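Local coordinates for ALBA-Domain Protein (Trypanosoma brucei, PDB 7DL8), which probably binds RNA as a member of the Alba family of small nucleic-acid-binding proteins, at the interface of chains A and B. Coordinates in Å, arbitrary orientation; residue numbers count along the deposited sequence, not the author numbering. Chains: chain A/B, ALBA-Domain Protein.

Contact 1: the interface of chains A and B. Residues chain A 37, 39-42; chain B 12-14.
A:Tyr41, in strand 39-45, bonds on both sides of B:Ser13 in the parallel manner. Its N donates to the carbonyl O of B:Asn12 (2.8 Å), in the carbonyl plane and nearly straight at the hydrogen. Its O accepts from the N of B:Val14 (2.6 Å), which approaches tilted 29° from the carbonyl plane. Strand 13-16, the short N-terminal strand of the Alba fold, thus adds itself to the sheet of the other copy. B:Asn12 lies just before this strand and buries much of its surface against chain A. Its CG sits between the backbone N and the carbonyl carbon (chi1 57°), which lays the side chain alongside A:Tyr41, both pointing the same way, with ring and amide planes 58° apart. The phenol does not stack on the amide: the ring turns an edge to the carbonyl O of B:Asn12, which lies in its plane 3.6 Å from CD1, and CE1 comes within 3.8 Å of the amide ND2. The CB of B:Asn12 also rests against two acceptors, 3.4 Å from the carbonyl O of A:Glu39 and equally far from the carboxylate OE1 of A:Glu37, whose chain bends at chi2 and crosses the asparagine at about a right angle. These are van der Waals contacts; the amide ND2 of B:Asn12 stays at a longer 3.6 Å from the O of A:Glu39. B:Ser13 sends its side chain to the same side of the sheet as A:Tyr41, its CA against the tyrosine CB. Across the sheet, the valines A:Val40 and B:Val14 meet branch to branch, CG1 to CG2 at 3.7 Å.

Contact 2: the interface of chains A and B. Residues chain A 25, 42-44, 52; chain B 14, 16.
B:Val14 and B:Val16 are wedged between helix 19-34 and strand 39-45 of chain A, where the exchanged N-terminal strand of the Alba fold enters the partner's hydrophobic interior. The packing is tight around the two valines. The CA of B:Val16 stands over one face of the A:Phe25 ring in a CH-pi contact, 3.8 Å from the centroid and displaced toward the rim. With CG1 opposite its own backbone N (chi1 179°), B:Val16 sets that methyl 3.7 Å from the ring's CD2, while CG2 turns back toward the strand, to the CG1 of A:Val42 (3.9 Å), and toward helix 49-61, to the CB of A:Ala52 (4.1 Å). The opposite edge of the ring, at CD1, is met by the CG1 branch of B:Val14 at 3.5 Å, so the two valines share one aromatic side chain. Beside them the two strands are bonded through A:Ser43, whose N donates to the O of B:Val14 (2.8 Å) and whose O accepts from the N of B:Val16 (2.6 Å), the latter almost head-on at the carbonyl (171°). The side-chain surroundings of A:Ser43 are looser: the residue loses very little surface to chain B, and its hydroxyl OG remains 3.5 Å from the O of B:Val14. The CB of A:Ala44 lies against the O and CB of B:Val16, and its small side chain probably helps the strands lie close.

Contact 1: the interface of chains A and B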
ATOM      1  N   GLU A  37      13.514 -28.328   6.965  1.00 68.17           N
ATOM      2  CA  GLU A  37      12.601 -28.047   5.861  1.00 72.10           C
ATOM      3  C   GLU A  37      13.352 -27.892   4.544  1.00 70.96           C
ATOM      4  O   GLU A  37      14.334 -27.151   4.451  1.00 69.55           O
ATOM      5  CB  GLU A  37      11.787 -26.786   6.153  1.00 76.42           C
ATOM      6  CG  GLU A  37      10.921 -26.871   7.404  1.00 83.68           C
ATOM      7  CD  GLU A  37       9.757 -27.837   7.259  1.00 90.51           C
ATOM      8  OE1 GLU A  37       9.432 -28.224   6.116  1.00 92.86           O
ATOM      9  OE2 GLU A  37       9.165 -28.209   8.294  1.00 92.97           O
ATOM     10  N   GLU A  39      11.847 -26.738   1.730  1.00 71.30           N
ATOM     11  CA  GLU A  39      11.335 -25.543   1.077  1.00 68.49           C
ATOM     12  C   GLU A  39      10.500 -24.749   2.067  1.00 63.02           C
ATOM     13  O   GLU A  39       9.820 -25.316   2.926  1.00 62.96           O
ATOM     14  CB  GLU A  39      10.467 -25.874  -0.149  1.00 72.86           C
ATOM     15  CG  GLU A  39      11.145 -26.699  -1.226  1.00 80.40           C
ATOM     16  CD  GLU A  39      10.171 -27.184  -2.281  1.00 87.15           C
ATOM     17  OE1 GLU A  39       8.956 -27.232  -1.994  1.00 87.88           O
ATOM     18  OE2 GLU A  39      10.619 -27.511  -3.400  1.00 92.61           O
ATOM     19  N   VAL A  40      10.559 -23.427   1.936  1.00 59.29           N
ATOM     20  CA  VAL A  40       9.775 -22.512   2.755  1.00 54.97           C
ATOM     21  C   VAL A  40       8.895 -21.690   1.825  1.00 57.22           C
ATOM     22  O   VAL A  40       9.374 -21.158   0.817  1.00 59.47           O
ATOM     23  CB  VAL A  40      10.673 -21.600   3.612  1.00 50.08           C
ATOM     24  CG1 VAL A  40       9.844 -20.518   4.289  1.00 53.58           C
ATOM     25  CG2 VAL A  40      11.424 -22.423   4.644  1.00 51.11           C
ATOM     26  N   TYR A  41       7.614 -21.584   2.164  1.00 58.40           N
ATOM     27  CA  TYR A  41       6.658 -20.811   1.382  1.00 54.53           C
ATOM     28  C   TYR A  41       6.518 -19.443   2.036  1.00 55.94           C
ATOM     29  O   TYR A  41       5.881 -19.309   3.087  1.00 60.16           O
ATOM     30  CB  TYR A  41       5.314 -21.532   1.300  1.00 56.35           C
ATOM     31  CG  TYR A  41       5.342 -22.783   0.447  1.00 64.60           C
ATOM     32  CD1 TYR A  41       5.969 -23.940   0.894  1.00 69.33           C
ATOM     33  CD2 TYR A  41       4.742 -22.806  -0.805  1.00 66.93           C
ATOM     34  CE1 TYR A  41       5.998 -25.083   0.119  1.00 70.86           C
ATOM     35  CE2 TYR A  41       4.766 -23.946  -1.587  1.00 70.16           C
ATOM     36  CZ  TYR A  41       5.396 -25.081  -1.121  1.00 71.32           C
ATOM     37  OH  TYR A  41       5.423 -26.217  -1.896  1.00 74.34           O
ATOM     38  N   VAL A  42       7.107 -18.429   1.412  1.00 52.39           N
ATOM     39  CA  VAL A  42       7.059 -17.061   1.911  1.00 50.47           C
ATOM     40  C   VAL A  42       5.932 -16.350   1.175  1.00 55.08           C
ATOM     41  O   VAL A  42       5.990 -16.170  -0.047  1.00 61.66           O
ATOM     42  CB  VAL A  42       8.399 -16.338   1.721  1.00 49.28           C
ATOM     43  CG1 VAL A  42       8.353 -14.959   2.361  1.00 52.01           C
ATOM     44  CG2 VAL A  42       9.535 -17.164   2.305  1.00 47.93           C
TER
ATOM     45  N   ASN B  12       5.715 -25.306   6.989  1.00 86.44           N
ATOM     46  CA  ASN B  12       6.769 -24.718   6.170  1.00 81.66           C
ATOM     47  C   ASN B  12       6.304 -23.478   5.415  1.00 77.32           C
ATOM     48  O   ASN B  12       6.810 -23.199   4.320  1.00 77.91           O
ATOM     49  CB  ASN B  12       7.319 -25.759   5.193  1.00 79.42           C
ATOM     50  CG  ASN B  12       6.242 -26.345   4.299  1.00 81.95           C
ATOM     51  OD1 ASN B  12       5.051 -26.120   4.511  1.00 86.07           O
ATOM     52  ND2 ASN B  12       6.659 -27.100   3.290  1.00 82.36           N
ATOM     53  N   SER B  13       5.355 -22.725   5.966  1.00 72.66           N
ATOM     54  CA  SER B  13       4.814 -21.540   5.313  1.00 69.22           C
ATOM     55  C   SER B  13       5.012 -20.326   6.206  1.00 70.32           C
ATOM     56  O   SER B  13       4.520 -20.296   7.338  1.00 72.44           O
ATOM     57  CB  SER B  13       3.328 -21.725   4.994  1.00 67.88           C
ATOM     58  OG  SER B  13       3.054 -23.060   4.609  1.00 72.82           O
ATOM     59  N   VAL B  14       5.735 -19.332   5.698  1.00 64.56           N
ATOM     60  CA  VAL B  14       5.976 -18.085   6.412  1.00 55.42           C
ATOM     61  C   VAL B  14       5.107 -17.017   5.765  1.00 56.58           C
ATOM     62  O   VAL B  14       5.290 -16.685   4.588  1.00 61.51           O
ATOM     63  CB  VAL B  14       7.459 -17.684   6.374  1.00 50.08           C
ATOM     64  CG1 VAL B  14       7.646 -16.282   6.926  1.00 50.71           C
ATOM     65  CG2 VAL B  14       8.291 -18.673   7.150  1.00 49.23           C
TER

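Contact 2: the interface of chains A and B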
ATOM      1  N   PHE A  25      11.288 -11.921   9.713  1.00 49.23           N
ATOM      2  CA  PHE A  25      10.841 -12.956   8.786  1.00 49.12           C
ATOM      3  C   PHE A  25      12.007 -13.569   8.022  1.00 50.56           C
ATOM      4  O   PHE A  25      11.938 -14.738   7.625  1.00 58.00           O
ATOM      5  CB  PHE A  25       9.789 -12.387   7.838  1.00 45.94           C
ATOM      6  CG  PHE A  25       8.433 -12.248   8.469  1.00 51.85           C
ATOM      7  CD1 PHE A  25       7.754 -13.366   8.925  1.00 47.74           C
ATOM      8  CD2 PHE A  25       7.848 -11.004   8.629  1.00 53.64           C
ATOM      9  CE1 PHE A  25       6.511 -13.249   9.515  1.00 47.20           C
ATOM     10  CE2 PHE A  25       6.603 -10.881   9.221  1.00 52.47           C
ATOM     11  CZ  PHE A  25       5.935 -12.005   9.664  1.00 51.02           C
ATOM     12  N   VAL A  42       7.107 -18.429   1.412  1.00 52.39           N
ATOM     13  CA  VAL A  42       7.059 -17.061   1.911  1.00 50.47           C
ATOM     14  C   VAL A  42       5.932 -16.350   1.175  1.00 55.08           C
ATOM     15  O   VAL A  42       5.990 -16.170  -0.047  1.00 61.66           O
ATOM     16  CB  VAL A  42       8.399 -16.338   1.721  1.00 49.28           C
ATOM     17  CG1 VAL A  42       8.353 -14.959   2.361  1.00 52.01           C
ATOM     18  CG2 VAL A  42       9.535 -17.164   2.305  1.00 47.93           C
ATOM     19  N   SER A  43       4.900 -15.951   1.913  1.00 47.55           N
ATOM     20  CA  SER A  43       3.701 -15.373   1.328  1.00 51.46           C
ATOM     21  C   SER A  43       3.306 -14.117   2.091  1.00 54.51           C
ATOM     22  O   SER A  43       3.721 -13.899   3.233  1.00 55.23           O
ATOM     23  CB  SER A  43       2.538 -16.373   1.323  1.00 53.38           C
ATOM     24  OG  SER A  43       2.387 -16.989   2.590  1.00 60.75           O
ATOM     25  N   ALA A  44       2.488 -13.292   1.440  1.00 51.87           N
ATOM     26  CA  ALA A  44       1.975 -12.076   2.054  1.00 52.63           C
ATOM     27  C   ALA A  44       0.759 -11.604   1.271  1.00 48.27           C
ATOM     28  O   ALA A  44       0.543 -12.005   0.124  1.00 54.29           O
ATOM     29  CB  ALA A  44       3.041 -10.979   2.108  1.00 56.74           C
ATOM     30  N   ALA A  52       7.480  -9.010   1.644  1.00 39.58           N
ATOM     31  CA  ALA A  52       7.785 -10.408   1.353  1.00 46.31           C
ATOM     32  C   ALA A  52       8.810 -10.544   0.237  1.00 54.19           C
ATOM     33  O   ALA A  52       9.643 -11.458   0.267  1.00 49.26           O
ATOM     34  CB  ALA A  52       6.503 -11.153   0.982  1.00 46.11           C
TER
ATOM     35  N   VAL B  14       5.735 -19.332   5.698  1.00 64.56           N
ATOM     36  CA  VAL B  14       5.976 -18.085   6.412  1.00 55.42           C
ATOM     37  C   VAL B  14       5.107 -17.017   5.765  1.00 56.58           C
ATOM     38  O   VAL B  14       5.290 -16.685   4.588  1.00 61.51           O
ATOM     39  CB  VAL B  14       7.459 -17.684   6.374  1.00 50.08           C
ATOM     40  CG1 VAL B  14       7.646 -16.282   6.926  1.00 50.71           C
ATOM     41  CG2 VAL B  14       8.291 -18.673   7.150  1.00 49.23           C
ATOM     42  N   VAL B  16       4.247 -13.243   5.718  1.00 56.89           N
ATOM     43  CA  VAL B  16       4.775 -11.948   6.123  1.00 53.66           C
ATOM     44  C   VAL B  16       3.617 -10.988   6.342  1.00 54.13           C
ATOM     45  O   VAL B  16       2.745 -10.841   5.478  1.00 65.33           O
ATOM     46  CB  VAL B  16       5.751 -11.406   5.064  1.00 48.15           C
ATOM     47  CG1 VAL B  16       6.283 -10.040   5.473  1.00 41.82           C
ATOM     48  CG2 VAL B  16       6.891 -12.387   4.840  1.00 46.57           C
TER

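Contact 1 and contact 2 follow one another along a single strand pairing, their C-alpha centres about 9 Å apart. Both use strand 39-45 of chain A and strand 13-16 of chain B, and they share A:Val42 and B:Val14. B:Val14 joins them, turning one branch and one backbone group to each. The pairing runs from the strand's entry in contact 1 to burial between helix 19-34 and strand 39-45, near helix 49-61, in contact 2. Repeated by the two-fold axis with the chains exchanged, it suggests a strand-exchanged dimer within the deposited assembly of four copies, although the structure alone does not show that this dimer forms in the cell.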